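Local coordinates for protein myosin-I heavy chain (Dictyostelium discoideum, PDB 5EJR) that is an actin-based motor with ATPase activity that acts in early phagocytosis and adhesion, represented here by its C-terminal MyTH4-FERM tail unit, at residues Asp47-Ser52 with Tyr108-Arg113; Lys222-Asn227 with Arg233-Thr238; Leu362-Glu367 with Ser388-Gln393. One frame throughout, in Å; residues are numbered along the deposited sequence.

How the interactions relate
The three contacts follow one another along the elongated chain, each in a different part of the MyTH4-FERM tandem. Interaction 1, in the MyTH4 domain, is the most deeply buried: one loop isoleucine meets polar groups, a glutamine and an arginine of a helix, with a water bridging the segments. Interaction 2 lies in the ubiquitin-like lobe of the FERM domain and joins strand to helix through an alanine, an isoleucine and a threonine hydroxyl. Interaction 3 is the leucine-centred packing of a loop on a helix in the helical FERM lobe, at the molecular surface. No elements are shared, and the centres of interactions 1 and 3 lie about 74 Å apart, on opposite sides of the chain's centre.

Interaction 1: residues Asp47-Ser52 with Tyr108-Arg113; sequences DPIKES and YCQAYR
Ile-49, in an irregular and largely extended loop, faces Gln-110 and Arg-113, which lie about one turn apart in the last part of helix 104-113. The isoleucine divides its two branches between them. Its CG1 stands between the backbone N and the carbonyl carbon (chi1 64°) and carries CD1 forward to Gln-110, obliquely to that side chain, so that Ile-49 CD1 comes 3.5 Å from Gln-110 NE2. The amide is anchored at both ends by helix 58-75, NE2 giving a hydrogen bond to Ala-64 O and OE1 taking one from Asn-67, which fixes its rotation while the methyl rests against it. The other branch touches the arginine: Ile-49 CG2 lies over one face of the guanidinium, toward its rim, 3.7 Å from Arg-113 NH2. The extended Arg-113 runs past the isoleucine in the opposite direction, and its charged end is held by the Ala-41 carbonyl directly and by that of Asp-47 through a water. NH1 binds Ala-41 O, and NH2 gives a hydrogen bond of 2.8 Å to the water, which also lies 2.8 Å from Asp-47 O. In the MyTH4 helical bundle, Phe-68 of helix 58-75 packs on both Ile-49 and Gln-110, while Ala-111 of helix 104-113 turns to helix 121-137; the contact thus lays the loop ahead of helix 58-75 against the bundle.

Interaction 2: residues Lys222-Asn227 with Arg233-Thr238; sequences KLAKIN and REITDT
Ala-224 on strand 222-225 lies opposite Ile-235 on helix 233-238, their CA atoms 6.3 Å apart; the two axes approach to 8.2 Å with an angle of 132° between their directions. The alanine methyl meets two side chains from positions one turn apart on the helix. Ile-235 CG2 lies 4.1 Å from Ala-224 CB and 4.0 Å from Lys-225 O. Beside it, Thr-238 OG1 lies 3.7 Å from Ala-224 CB. With chi1 at 73°, that hydroxyl sits between its own backbone N and carbonyl carbon, from where it donates to Ile-235 O at 3.1 Å, the donor tilted 32° from the carbonyl plane. An alanine in place of Thr-238 removes the hydroxyl, which would probably leave the Ile-235 carbonyl without this side-chain donor and open a gap beside the Ala-224 methyl. Ile-235 also touches Ile-214 of strand 211-215 and Ile-274, and so belongs to the core between hairpin and helix of this ubiquitin-like lobe. These two segments are therefore joined by van der Waals packing, with a Gln-242 NE2 bond to Leu-223 O just beyond, and the polar hydroxyl can border an apolar methyl because its hydrogen bond is made within the helix.

Interaction 3: residues Leu362-Glu367 with Ser388-Gln393; sequences LVLTKE and SMIESQ
The flat group met in this contact is the peptide between Ile-390 and Glu-391: the CD2 methyl of Leu-364 lies over one of its faces, 3.8 Å from Glu-391 N. The methyl stands above the nitrogen, leaning slightly from the normal, so it meets the helix backbone from the side and not at an edge of the peptide. The carboxylate of Glu-391 takes no part, for its extended chain crosses the leucine obliquely and leads away from the methyl, and the touching is done by its first carbon, with Glu-391 CB 4.0 Å from Leu-364 CD2. The third neighbour of this methyl is Ile-390 CG2, at 4.1 Å. Leu-364 reaches the helix because its CG is anti to the backbone N (chi1 -166°), which sends the branched end out of the loop; the CA atoms of Leu-364 and Glu-391 remain 7.6 Å apart. Around this point the loop runs obliquely, in roughly the opposite sense, along helix 383-394: Leu-362 touches Ile-394, Leu-364 also rests on Ile-387, and Lys-366 lies by Ile-387 and Ile-383. Thr-365 is the N-cap of the helix that begins at Lys-366, its OG1 bonded to Val-368 N. Ile-390 extends the apolar layer inward, to Ala-348 and Ile-352 of helix 341-355, in the helical lobe of the FERM domain. The contact rests on dispersion and on the burial of one leucine end, with a graded character: its inner side is aliphatic, whereas its outer side is the base of a glutamate whose charged group lies at the surface.

Interaction 1: residues Asp47-Ser52 with Tyr108-Arg113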
ATOM      1  N   ASP A  47     -14.161  -0.179 -34.137  1.00 56.28           N
ATOM      2  CA  ASP A  47     -13.009   0.608 -34.574  1.00 56.44           C
ATOM      3  C   ASP A  47     -12.595   1.690 -33.575  1.00 59.09           C
ATOM      4  O   ASP A  47     -13.471   2.333 -32.986  1.00 58.07           O
ATOM      5  CB  ASP A  47     -13.279   1.246 -35.954  1.00 59.47           C
ATOM      6  CG  ASP A  47     -13.439   0.256 -37.101  1.00 76.48           C
ATOM      7  OD1 ASP A  47     -12.874  -0.866 -37.008  1.00 78.13           O
ATOM      8  OD2 ASP A  47     -14.100   0.613 -38.105  1.00 82.74           O
ATOM      9  N   PRO A  48     -11.268   1.939 -33.404  1.00 55.26           N
ATOM     10  CA  PRO A  48     -10.832   3.002 -32.483  1.00 54.07           C
ATOM     11  C   PRO A  48     -11.165   4.385 -33.027  1.00 59.16           C
ATOM     12  O   PRO A  48     -10.898   4.646 -34.200  1.00 60.07           O
ATOM     13  CB  PRO A  48      -9.309   2.797 -32.386  1.00 55.29           C
ATOM     14  CG  PRO A  48      -9.017   1.485 -33.054  1.00 60.33           C
ATOM     15  CD  PRO A  48     -10.110   1.285 -34.049  1.00 57.13           C
ATOM     16  N   ILE A  49     -11.759   5.263 -32.183  1.00 55.31           N
ATOM     17  CA  ILE A  49     -12.138   6.634 -32.544  1.00 55.57           C
ATOM     18  C   ILE A  49     -10.902   7.466 -32.962  1.00 61.25           C
ATOM     19  O   ILE A  49      -9.826   7.341 -32.364  1.00 60.58           O
ATOM     20  CB  ILE A  49     -13.020   7.347 -31.475  1.00 57.37           C
ATOM     21  CG1 ILE A  49     -12.265   7.552 -30.125  1.00 55.85           C
ATOM     22  CG2 ILE A  49     -14.363   6.611 -31.299  1.00 58.16           C
ATOM     23  CD1 ILE A  49     -12.894   8.509 -29.093  1.00 51.08           C
ATOM     24  N   LYS A  50     -11.070   8.269 -34.031  1.00 59.06           N
ATOM     25  CA  LYS A  50     -10.042   9.107 -34.668  1.00 59.47           C
ATOM     26  C   LYS A  50      -9.868  10.487 -34.011  1.00 62.40           C
ATOM     27  O   LYS A  50      -8.885  11.181 -34.279  1.00 63.08           O
ATOM     28  CB  LYS A  50     -10.324   9.236 -36.184  1.00 63.54           C
ATOM     29  CG  LYS A  50     -11.631   9.964 -36.533  1.00 82.51           C
ATOM     30  CD  LYS A  50     -11.853  10.095 -38.040  1.00 94.64           C
ATOM     31  CE  LYS A  50     -13.045  10.967 -38.377  1.00102.74           C
ATOM     32  NZ  LYS A  50     -12.734  12.418 -38.258  1.00108.76           N
ATOM     33  N   GLU A  51     -10.828  10.868 -33.164  1.00 57.11           N
ATOM     34  CA  GLU A  51     -10.898  12.131 -32.422  1.00 55.21           C
ATOM     35  C   GLU A  51     -11.757  11.921 -31.170  1.00 55.13           C
ATOM     36  O   GLU A  51     -12.580  11.005 -31.150  1.00 54.26           O
ATOM     37  CB  GLU A  51     -11.513  13.243 -33.300  1.00 56.97           C
ATOM     38  CG  GLU A  51     -12.875  12.905 -33.890  1.00 69.00           C
ATOM     39  CD  GLU A  51     -13.377  13.792 -35.012  1.00 88.39           C
ATOM     40  OE1 GLU A  51     -12.570  14.152 -35.902  1.00 87.27           O
ATOM     41  OE2 GLU A  51     -14.597  14.075 -35.034  1.00 76.36           O
ATOM     42  N   SER A  52     -11.608  12.788 -30.153  1.00 49.55           N
ATOM     43  CA  SER A  52     -12.389  12.699 -28.916  1.00 48.22           C
ATOM     44  C   SER A  52     -13.890  12.869 -29.182  1.00 51.36           C
ATOM     45  O   SER A  52     -14.259  13.481 -30.184  1.00 50.32           O
ATOM     46  CB  SER A  52     -11.916  13.740 -27.909  1.00 49.60           C
ATOM     47  OG  SER A  52     -12.197  15.067 -28.317  1.00 55.07           O
ATOM     48  N   TYR A 108     -15.762   8.900 -18.971  1.00 30.06           N
ATOM     49  CA  TYR A 108     -17.081   8.355 -18.606  1.00 30.19           C
ATOM     50  C   TYR A 108     -17.964   8.120 -19.845  1.00 35.53           C
ATOM     51  O   TYR A 108     -18.637   7.104 -19.920  1.00 34.62           O
ATOM     52  CB  TYR A 108     -17.817   9.302 -17.650  1.00 30.86           C
ATOM     53  CG  TYR A 108     -17.552   9.045 -16.182  1.00 31.51           C
ATOM     54  CD1 TYR A 108     -18.305   8.115 -15.468  1.00 32.98           C
ATOM     55  CD2 TYR A 108     -16.599   9.786 -15.486  1.00 32.42           C
ATOM     56  CE1 TYR A 108     -18.097   7.908 -14.103  1.00 32.57           C
ATOM     57  CE2 TYR A 108     -16.356   9.561 -14.131  1.00 32.21           C
ATOM     58  CZ  TYR A 108     -17.115   8.631 -13.442  1.00 37.89           C
ATOM     59  OH  TYR A 108     -16.905   8.464 -12.096  1.00 37.05           O
ATOM     60  N   CYS A 109     -17.956   9.071 -20.808  1.00 34.89           N
ATOM     61  CA  CYS A 109     -18.704   8.969 -22.066  1.00 36.96           C
ATOM     62  C   CYS A 109     -18.136   7.868 -22.945  1.00 39.86           C
ATOM     63  O   CYS A 109     -18.922   7.091 -23.462  1.00 38.68           O
ATOM     64  CB  CYS A 109     -18.752  10.306 -22.793  1.00 38.59           C
ATOM     65  SG  CYS A 109     -19.690  11.584 -21.922  1.00 42.88           S
ATOM     66  N   GLN A 110     -16.790   7.739 -23.065  1.00 37.18           N
ATOM     67  CA  GLN A 110     -16.185   6.663 -23.880  1.00 36.54           C
ATOM     68  C   GLN A 110     -16.523   5.289 -23.329  1.00 39.19           C
ATOM     69  O   GLN A 110     -16.717   4.353 -24.111  1.00 38.51           O
ATOM     70  CB  GLN A 110     -14.656   6.763 -23.952  1.00 36.56           C
ATOM     71  CG  GLN A 110     -14.097   7.893 -24.805  1.00 41.39           C
ATOM     72  CD  GLN A 110     -12.578   7.879 -24.847  1.00 49.27           C
ATOM     73  OE1 GLN A 110     -11.899   7.077 -24.190  1.00 37.61           O
ATOM     74  NE2 GLN A 110     -12.007   8.737 -25.676  1.00 42.38           N
ATOM     75  N   ALA A 111     -16.513   5.148 -21.974  1.00 35.21           N
ATOM     76  CA  ALA A 111     -16.769   3.869 -21.316  1.00 33.57           C
ATOM     77  C   ALA A 111     -18.225   3.499 -21.546  1.00 37.42           C
ATOM     78  O   ALA A 111     -18.496   2.377 -21.979  1.00 36.74           O
ATOM     79  CB  ALA A 111     -16.457   3.963 -19.821  1.00 32.98           C
ATOM     80  N   TYR A 112     -19.144   4.453 -21.304  1.00 34.55           N
ATOM     81  CA  TYR A 112     -20.577   4.256 -21.473  1.00 35.25           C
ATOM     82  C   TYR A 112     -20.965   3.916 -22.921  1.00 39.50           C
ATOM     83  O   TYR A 112     -21.672   2.930 -23.146  1.00 38.35           O
ATOM     84  CB  TYR A 112     -21.404   5.443 -20.943  1.00 37.07           C
ATOM     85  CG  TYR A 112     -22.881   5.185 -21.138  1.00 41.03           C
ATOM     86  CD1 TYR A 112     -23.571   4.315 -20.295  1.00 43.07           C
ATOM     87  CD2 TYR A 112     -23.554   5.680 -22.255  1.00 42.58           C
ATOM     88  CE1 TYR A 112     -24.910   3.994 -20.525  1.00 45.23           C
ATOM     89  CE2 TYR A 112     -24.892   5.367 -22.493  1.00 43.90           C
ATOM     90  CZ  TYR A 112     -25.563   4.521 -21.629  1.00 53.01           C
ATOM     91  OH  TYR A 112     -26.875   4.216 -21.865  1.00 57.25           O
ATOM     92  N   ARG A 113     -20.505   4.725 -23.892  1.00 37.13           N
ATOM     93  CA  ARG A 113     -20.753   4.510 -25.330  1.00 37.26           C
ATOM     94  C   ARG A 113     -20.421   3.061 -25.704  1.00 42.86           C
ATOM     95  O   ARG A 113     -21.184   2.415 -26.418  1.00 42.97           O
ATOM     96  CB  ARG A 113     -19.906   5.489 -26.168  1.00 35.75           C
ATOM     97  CG  ARG A 113     -19.643   5.055 -27.609  1.00 44.21           C
ATOM     98  CD  ARG A 113     -18.335   5.609 -28.116  1.00 41.87           C
ATOM     99  NE  ARG A 113     -17.892   4.970 -29.348  1.00 43.42           N
ATOM    100  CZ  ARG A 113     -18.087   5.473 -30.562  1.00 61.82           C
ATOM    101  NH1 ARG A 113     -18.765   6.602 -30.719  1.00 57.86           N
ATOM    102  NH2 ARG A 113     -17.614   4.847 -31.630  1.00 42.43           N
TER
HETATM  103  O   HOH W   1     -15.627   2.907 -31.252  1.00 45.79           O

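Interaction 2: residues Lys222-Asn227 with Arg233-Thr238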
ATOM      1  N   LYS A 222      -3.249 -14.153   9.047  1.00 28.65           N
ATOM      2  CA  LYS A 222      -4.613 -13.758   9.395  1.00 27.06           C
ATOM      3  C   LYS A 222      -5.273 -13.145   8.165  1.00 34.75           C
ATOM      4  O   LYS A 222      -4.605 -12.509   7.340  1.00 33.59           O
ATOM      5  CB  LYS A 222      -4.673 -12.782  10.596  1.00 27.08           C
ATOM      6  CG  LYS A 222      -4.402 -13.420  11.963  1.00 33.56           C
ATOM      7  CD  LYS A 222      -5.593 -14.208  12.502  1.00 29.09           C
ATOM      8  CE  LYS A 222      -5.241 -15.045  13.705  1.00 34.14           C
ATOM      9  NZ  LYS A 222      -6.443 -15.718  14.272  1.00 43.81           N
ATOM     10  N   LEU A 223      -6.571 -13.386   8.012  1.00 34.02           N
ATOM     11  CA  LEU A 223      -7.316 -12.844   6.896  1.00 35.59           C
ATOM     12  C   LEU A 223      -8.062 -11.640   7.408  1.00 39.66           C
ATOM     13  O   LEU A 223      -8.837 -11.756   8.358  1.00 41.90           O
ATOM     14  CB  LEU A 223      -8.264 -13.898   6.278  1.00 36.62           C
ATOM     15  CG  LEU A 223      -7.591 -15.114   5.625  1.00 41.80           C
ATOM     16  CD1 LEU A 223      -8.619 -16.156   5.238  1.00 42.98           C
ATOM     17  CD2 LEU A 223      -6.772 -14.723   4.410  1.00 44.28           C
ATOM     18  N   ALA A 224      -7.767 -10.468   6.838  1.00 33.11           N
ATOM     19  CA  ALA A 224      -8.400  -9.221   7.249  1.00 32.02           C
ATOM     20  C   ALA A 224      -9.470  -8.792   6.263  1.00 32.47           C
ATOM     21  O   ALA A 224      -9.226  -8.818   5.061  1.00 29.65           O
ATOM     22  CB  ALA A 224      -7.349  -8.128   7.350  1.00 32.52           C
ATOM     23  N   LYS A 225     -10.611  -8.308   6.765  1.00 32.18           N
ATOM     24  CA  LYS A 225     -11.701  -7.788   5.919  1.00 34.07           C
ATOM     25  C   LYS A 225     -11.210  -6.497   5.246  1.00 39.19           C
ATOM     26  O   LYS A 225     -10.607  -5.639   5.905  1.00 38.07           O
ATOM     27  CB  LYS A 225     -12.969  -7.524   6.742  1.00 37.26           C
ATOM     28  CG  LYS A 225     -13.714  -8.795   7.145  1.00 55.71           C
ATOM     29  CD  LYS A 225     -14.683  -8.557   8.317  1.00 68.94           C
ATOM     30  CE  LYS A 225     -16.054  -8.067   7.899  1.00 83.54           C
ATOM     31  NZ  LYS A 225     -16.895  -7.699   9.071  1.00 91.35           N
ATOM     32  N   ILE A 226     -11.411  -6.402   3.926  1.00 36.71           N
ATOM     33  CA  ILE A 226     -10.928  -5.298   3.087  1.00 36.15           C
ATOM     34  C   ILE A 226     -12.061  -4.693   2.245  1.00 41.66           C
ATOM     35  O   ILE A 226     -12.823  -5.418   1.615  1.00 43.25           O
ATOM     36  CB  ILE A 226      -9.715  -5.810   2.230  1.00 38.57           C
ATOM     37  CG1 ILE A 226      -8.946  -4.697   1.517  1.00 38.90           C
ATOM     38  CG2 ILE A 226     -10.089  -6.895   1.229  1.00 39.64           C
ATOM     39  CD1 ILE A 226      -7.660  -5.227   0.787  1.00 40.80           C
ATOM     40  N   ASN A 227     -12.195  -3.377   2.283  1.00 37.23           N
ATOM     41  CA  ASN A 227     -13.172  -2.636   1.488  1.00 36.40           C
ATOM     42  C   ASN A 227     -12.363  -1.691   0.592  1.00 37.53           C
ATOM     43  O   ASN A 227     -11.164  -1.515   0.822  1.00 35.69           O
ATOM     44  CB  ASN A 227     -14.120  -1.824   2.377  1.00 40.97           C
ATOM     45  CG  ASN A 227     -14.570  -2.505   3.651  1.00 81.37           C
ATOM     46  OD1 ASN A 227     -14.820  -3.718   3.699  1.00 81.74           O
ATOM     47  ND2 ASN A 227     -14.701  -1.723   4.715  1.00 73.94           N
ATOM     48  N   ARG A 233      -3.941   1.537   8.470  1.00 22.26           N
ATOM     49  CA  ARG A 233      -4.177   1.648   9.914  1.00 23.94           C
ATOM     50  C   ARG A 233      -5.327   0.764  10.344  1.00 28.97           C
ATOM     51  O   ARG A 233      -5.199   0.057  11.347  1.00 28.71           O
ATOM     52  CB  ARG A 233      -4.395   3.096  10.366  1.00 25.93           C
ATOM     53  CG  ARG A 233      -4.545   3.271  11.890  1.00 32.90           C
ATOM     54  CD  ARG A 233      -3.251   2.982  12.667  1.00 40.79           C
ATOM     55  NE  ARG A 233      -3.258   1.664  13.310  1.00 42.80           N
ATOM     56  CZ  ARG A 233      -2.206   1.105  13.911  1.00 55.70           C
ATOM     57  NH1 ARG A 233      -1.031   1.725  13.927  1.00 43.82           N
ATOM     58  NH2 ARG A 233      -2.315  -0.085  14.479  1.00 31.48           N
ATOM     59  N   GLU A 234      -6.428   0.758   9.565  1.00 24.65           N
ATOM     60  CA  GLU A 234      -7.606  -0.078   9.837  1.00 23.92           C
ATOM     61  C   GLU A 234      -7.306  -1.566   9.729  1.00 25.83           C
ATOM     62  O   GLU A 234      -7.753  -2.309  10.598  1.00 25.23           O
ATOM     63  CB  GLU A 234      -8.814   0.310   8.943  1.00 25.76           C
ATOM     64  CG  GLU A 234      -9.337   1.716   9.219  1.00 35.27           C
ATOM     65  CD  GLU A 234     -10.258   2.329   8.173  1.00 63.49           C
ATOM     66  OE1 GLU A 234     -10.169   1.941   6.984  1.00 30.68           O
ATOM     67  OE2 GLU A 234     -11.044   3.235   8.538  1.00 65.47           O
ATOM     68  N   ILE A 235      -6.573  -2.019   8.683  1.00 23.21           N
ATOM     69  CA  ILE A 235      -6.221  -3.437   8.591  1.00 23.45           C
ATOM     70  C   ILE A 235      -5.255  -3.850   9.697  1.00 23.65           C
ATOM     71  O   ILE A 235      -5.352  -4.984  10.151  1.00 22.38           O
ATOM     72  CB  ILE A 235      -5.742  -3.997   7.238  1.00 29.32           C
ATOM     73  CG1 ILE A 235      -4.591  -3.179   6.644  1.00 31.11           C
ATOM     74  CG2 ILE A 235      -6.884  -4.202   6.238  1.00 32.48           C
ATOM     75  CD1 ILE A 235      -3.528  -4.075   6.035  1.00 42.81           C
ATOM     76  N   THR A 236      -4.301  -2.960  10.105  1.00 19.89           N
ATOM     77  CA  THR A 236      -3.376  -3.275  11.203  1.00 19.50           C
ATOM     78  C   THR A 236      -4.219  -3.516  12.463  1.00 22.66           C
ATOM     79  O   THR A 236      -4.004  -4.506  13.152  1.00 22.69           O
ATOM     80  CB  THR A 236      -2.335  -2.148  11.439  1.00 27.72           C
ATOM     81  OG1 THR A 236      -1.601  -1.895  10.236  1.00 22.63           O
ATOM     82  CG2 THR A 236      -1.347  -2.504  12.538  1.00 25.38           C
ATOM     83  N   ASP A 237      -5.202  -2.642  12.721  1.00 20.58           N
ATOM     84  CA  ASP A 237      -6.096  -2.749  13.876  1.00 21.80           C
ATOM     85  C   ASP A 237      -6.880  -4.061  13.918  1.00 27.44           C
ATOM     86  O   ASP A 237      -6.923  -4.720  14.964  1.00 26.07           O
ATOM     87  CB  ASP A 237      -7.040  -1.549  13.922  1.00 24.05           C
ATOM     88  CG  ASP A 237      -6.367  -0.277  14.378  1.00 42.15           C
ATOM     89  OD1 ASP A 237      -5.112  -0.253  14.439  1.00 39.88           O
ATOM     90  OD2 ASP A 237      -7.090   0.703  14.665  1.00 54.76           O
ATOM     91  N   THR A 238      -7.448  -4.467  12.770  1.00 25.30           N
ATOM     92  CA  THR A 238      -8.242  -5.691  12.680  1.00 25.45           C
ATOM     93  C   THR A 238      -7.379  -6.945  12.832  1.00 25.86           C
ATOM     94  O   THR A 238      -7.713  -7.786  13.662  1.00 24.73           O
ATOM     95  CB  THR A 238      -9.127  -5.717  11.397  1.00 38.21           C
ATOM     96  OG1 THR A 238      -8.323  -5.944  10.231  1.00 36.81           O
ATOM     97  CG2 THR A 238      -9.959  -4.448  11.224  1.00 38.52           C
TER

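Interaction 3: residues Leu362-Glu367 with Ser388-Gln393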
ATOM      1  N   LEU A 362      21.466 -31.023  28.393  1.00 40.00           N
ATOM      2  CA  LEU A 362      22.047 -30.338  27.241  1.00 37.35           C
ATOM      3  C   LEU A 362      23.296 -30.975  26.633  1.00 35.49           C
ATOM      4  O   LEU A 362      24.329 -31.109  27.286  1.00 36.13           O
ATOM      5  CB  LEU A 362      22.333 -28.866  27.547  1.00 37.19           C
ATOM      6  CG  LEU A 362      22.839 -28.037  26.350  1.00 42.20           C
ATOM      7  CD1 LEU A 362      21.715 -27.766  25.314  1.00 41.76           C
ATOM      8  CD2 LEU A 362      23.527 -26.787  26.807  1.00 42.87           C
ATOM      9  N   VAL A 363      23.203 -31.323  25.357  1.00 26.48           N
ATOM     10  CA  VAL A 363      24.361 -31.785  24.603  1.00 24.61           C
ATOM     11  C   VAL A 363      24.583 -30.675  23.553  1.00 25.47           C
ATOM     12  O   VAL A 363      23.762 -30.517  22.654  1.00 21.72           O
ATOM     13  CB  VAL A 363      24.189 -33.196  24.009  1.00 28.92           C
ATOM     14  CG1 VAL A 363      25.417 -33.605  23.211  1.00 29.20           C
ATOM     15  CG2 VAL A 363      23.905 -34.218  25.110  1.00 29.36           C
ATOM     16  N   LEU A 364      25.645 -29.867  23.720  1.00 20.91           N
ATOM     17  CA  LEU A 364      25.931 -28.747  22.834  1.00 21.03           C
ATOM     18  C   LEU A 364      26.599 -29.217  21.541  1.00 25.14           C
ATOM     19  O   LEU A 364      27.574 -29.966  21.581  1.00 25.78           O
ATOM     20  CB  LEU A 364      26.801 -27.723  23.584  1.00 21.63           C
ATOM     21  CG  LEU A 364      26.985 -26.335  23.010  1.00 27.45           C
ATOM     22  CD1 LEU A 364      25.632 -25.636  22.710  1.00 27.41           C
ATOM     23  CD2 LEU A 364      27.841 -25.498  23.949  1.00 26.88           C
ATOM     24  N   THR A 365      26.051 -28.812  20.393  1.00 19.96           N
ATOM     25  CA  THR A 365      26.563 -29.243  19.079  1.00 19.64           C
ATOM     26  C   THR A 365      26.630 -28.048  18.150  1.00 22.16           C
ATOM     27  O   THR A 365      26.101 -26.978  18.491  1.00 19.85           O
ATOM     28  CB  THR A 365      25.627 -30.336  18.475  1.00 29.06           C
ATOM     29  OG1 THR A 365      24.356 -29.778  18.126  1.00 20.20           O
ATOM     30  CG2 THR A 365      25.447 -31.558  19.378  1.00 27.93           C
ATOM     31  N   LYS A 366      27.221 -28.244  16.942  1.00 20.44           N
ATOM     32  CA  LYS A 366      27.292 -27.236  15.898  1.00 19.25           C
ATOM     33  C   LYS A 366      25.875 -26.852  15.536  1.00 21.98           C
ATOM     34  O   LYS A 366      25.597 -25.670  15.390  1.00 20.40           O
ATOM     35  CB  LYS A 366      27.982 -27.783  14.634  1.00 23.24           C
ATOM     36  CG  LYS A 366      29.485 -27.930  14.769  1.00 35.39           C
ATOM     37  CD  LYS A 366      30.089 -28.572  13.523  1.00 37.06           C
ATOM     38  CE  LYS A 366      31.590 -28.730  13.650  1.00 40.27           C
ATOM     39  NZ  LYS A 366      32.211 -29.138  12.356  1.00 48.48           N
ATOM     40  N   GLU A 367      24.970 -27.849  15.437  1.00 18.87           N
ATOM     41  CA  GLU A 367      23.579 -27.652  15.052  1.00 20.28           C
ATOM     42  C   GLU A 367      22.826 -26.767  16.061  1.00 22.21           C
ATOM     43  O   GLU A 367      22.039 -25.914  15.651  1.00 21.39           O
ATOM     44  CB  GLU A 367      22.880 -29.001  14.791  1.00 23.02           C
ATOM     45  CG  GLU A 367      23.465 -29.805  13.619  1.00 35.66           C
ATOM     46  CD  GLU A 367      24.895 -30.343  13.695  1.00 60.06           C
ATOM     47  OE1 GLU A 367      25.371 -30.692  14.807  1.00 32.52           O
ATOM     48  OE2 GLU A 367      25.545 -30.407  12.625  1.00 45.81           O
ATOM     49  N   SER A 388      32.884 -23.853  22.733  1.00 18.39           N
ATOM     50  CA  SER A 388      33.660 -23.687  23.953  1.00 19.37           C
ATOM     51  C   SER A 388      33.271 -22.389  24.722  1.00 22.00           C
ATOM     52  O   SER A 388      33.106 -22.439  25.939  1.00 21.23           O
ATOM     53  CB  SER A 388      35.147 -23.667  23.617  1.00 20.33           C
ATOM     54  OG  SER A 388      35.889 -23.696  24.821  1.00 27.49           O
ATOM     55  N   MET A 389      33.130 -21.248  24.020  1.00 17.58           N
ATOM     56  CA  MET A 389      32.773 -19.967  24.655  1.00 17.52           C
ATOM     57  C   MET A 389      31.329 -20.002  25.203  1.00 20.57           C
ATOM     58  O   MET A 389      31.064 -19.491  26.280  1.00 17.58           O
ATOM     59  CB  MET A 389      32.965 -18.796  23.681  1.00 20.87           C
ATOM     60  CG  MET A 389      34.410 -18.453  23.445  1.00 26.24           C
ATOM     61  SD  MET A 389      34.589 -17.051  22.329  1.00 31.56           S
ATOM     62  CE  MET A 389      34.305 -15.691  23.503  1.00 28.76           C
ATOM     63  N   ILE A 390      30.412 -20.605  24.452  1.00 16.01           N
ATOM     64  CA  ILE A 390      29.014 -20.751  24.834  1.00 14.35           C
ATOM     65  C   ILE A 390      28.913 -21.717  26.039  1.00 20.07           C
ATOM     66  O   ILE A 390      28.230 -21.409  27.025  1.00 18.58           O
ATOM     67  CB  ILE A 390      28.156 -21.135  23.616  1.00 16.42           C
ATOM     68  CG1 ILE A 390      28.091 -19.950  22.636  1.00 16.14           C
ATOM     69  CG2 ILE A 390      26.763 -21.570  24.017  1.00 17.36           C
ATOM     70  CD1 ILE A 390      27.707 -20.311  21.220  1.00 18.61           C
ATOM     71  N   GLU A 391      29.667 -22.851  25.990  1.00 17.67           N
ATOM     72  CA  GLU A 391      29.706 -23.789  27.108  1.00 17.75           C
ATOM     73  C   GLU A 391      30.126 -23.059  28.414  1.00 22.87           C
ATOM     74  O   GLU A 391      29.493 -23.248  29.458  1.00 23.71           O
ATOM     75  CB  GLU A 391      30.646 -24.961  26.749  1.00 18.90           C
ATOM     76  CG  GLU A 391      30.897 -25.951  27.857  1.00 22.96           C
ATOM     77  CD  GLU A 391      31.825 -27.030  27.337  1.00 39.40           C
ATOM     78  OE1 GLU A 391      33.031 -26.736  27.223  1.00 24.74           O
ATOM     79  OE2 GLU A 391      31.333 -28.086  26.881  1.00 27.77           O
ATOM     80  N   SER A 392      31.109 -22.173  28.333  1.00 20.56           N
ATOM     81  CA  SER A 392      31.551 -21.387  29.492  1.00 21.43           C
ATOM     82  C   SER A 392      30.442 -20.453  30.068  1.00 24.93           C
ATOM     83  O   SER A 392      30.292 -20.363  31.284  1.00 24.07           O
ATOM     84  CB  SER A 392      32.824 -20.613  29.171  1.00 23.26           C
ATOM     85  OG  SER A 392      33.923 -21.500  29.047  1.00 26.28           O
ATOM     86  N   GLN A 393      29.665 -19.796  29.202  1.00 20.50           N
ATOM     87  CA  GLN A 393      28.585 -18.900  29.646  1.00 18.94           C
ATOM     88  C   GLN A 393      27.411 -19.652  30.252  1.00 23.82           C
ATOM     89  O   GLN A 393      26.775 -19.152  31.197  1.00 22.44           O
ATOM     90  CB  GLN A 393      28.137 -17.948  28.529  1.00 19.18           C
ATOM     91  CG  GLN A 393      29.282 -17.028  28.073  1.00 24.21           C
ATOM     92  CD  GLN A 393      29.862 -16.211  29.210  1.00 31.71           C
ATOM     93  OE1 GLN A 393      29.155 -15.762  30.126  1.00 25.70           O
ATOM     94  NE2 GLN A 393      31.179 -16.074  29.220  1.00 25.42           N
TER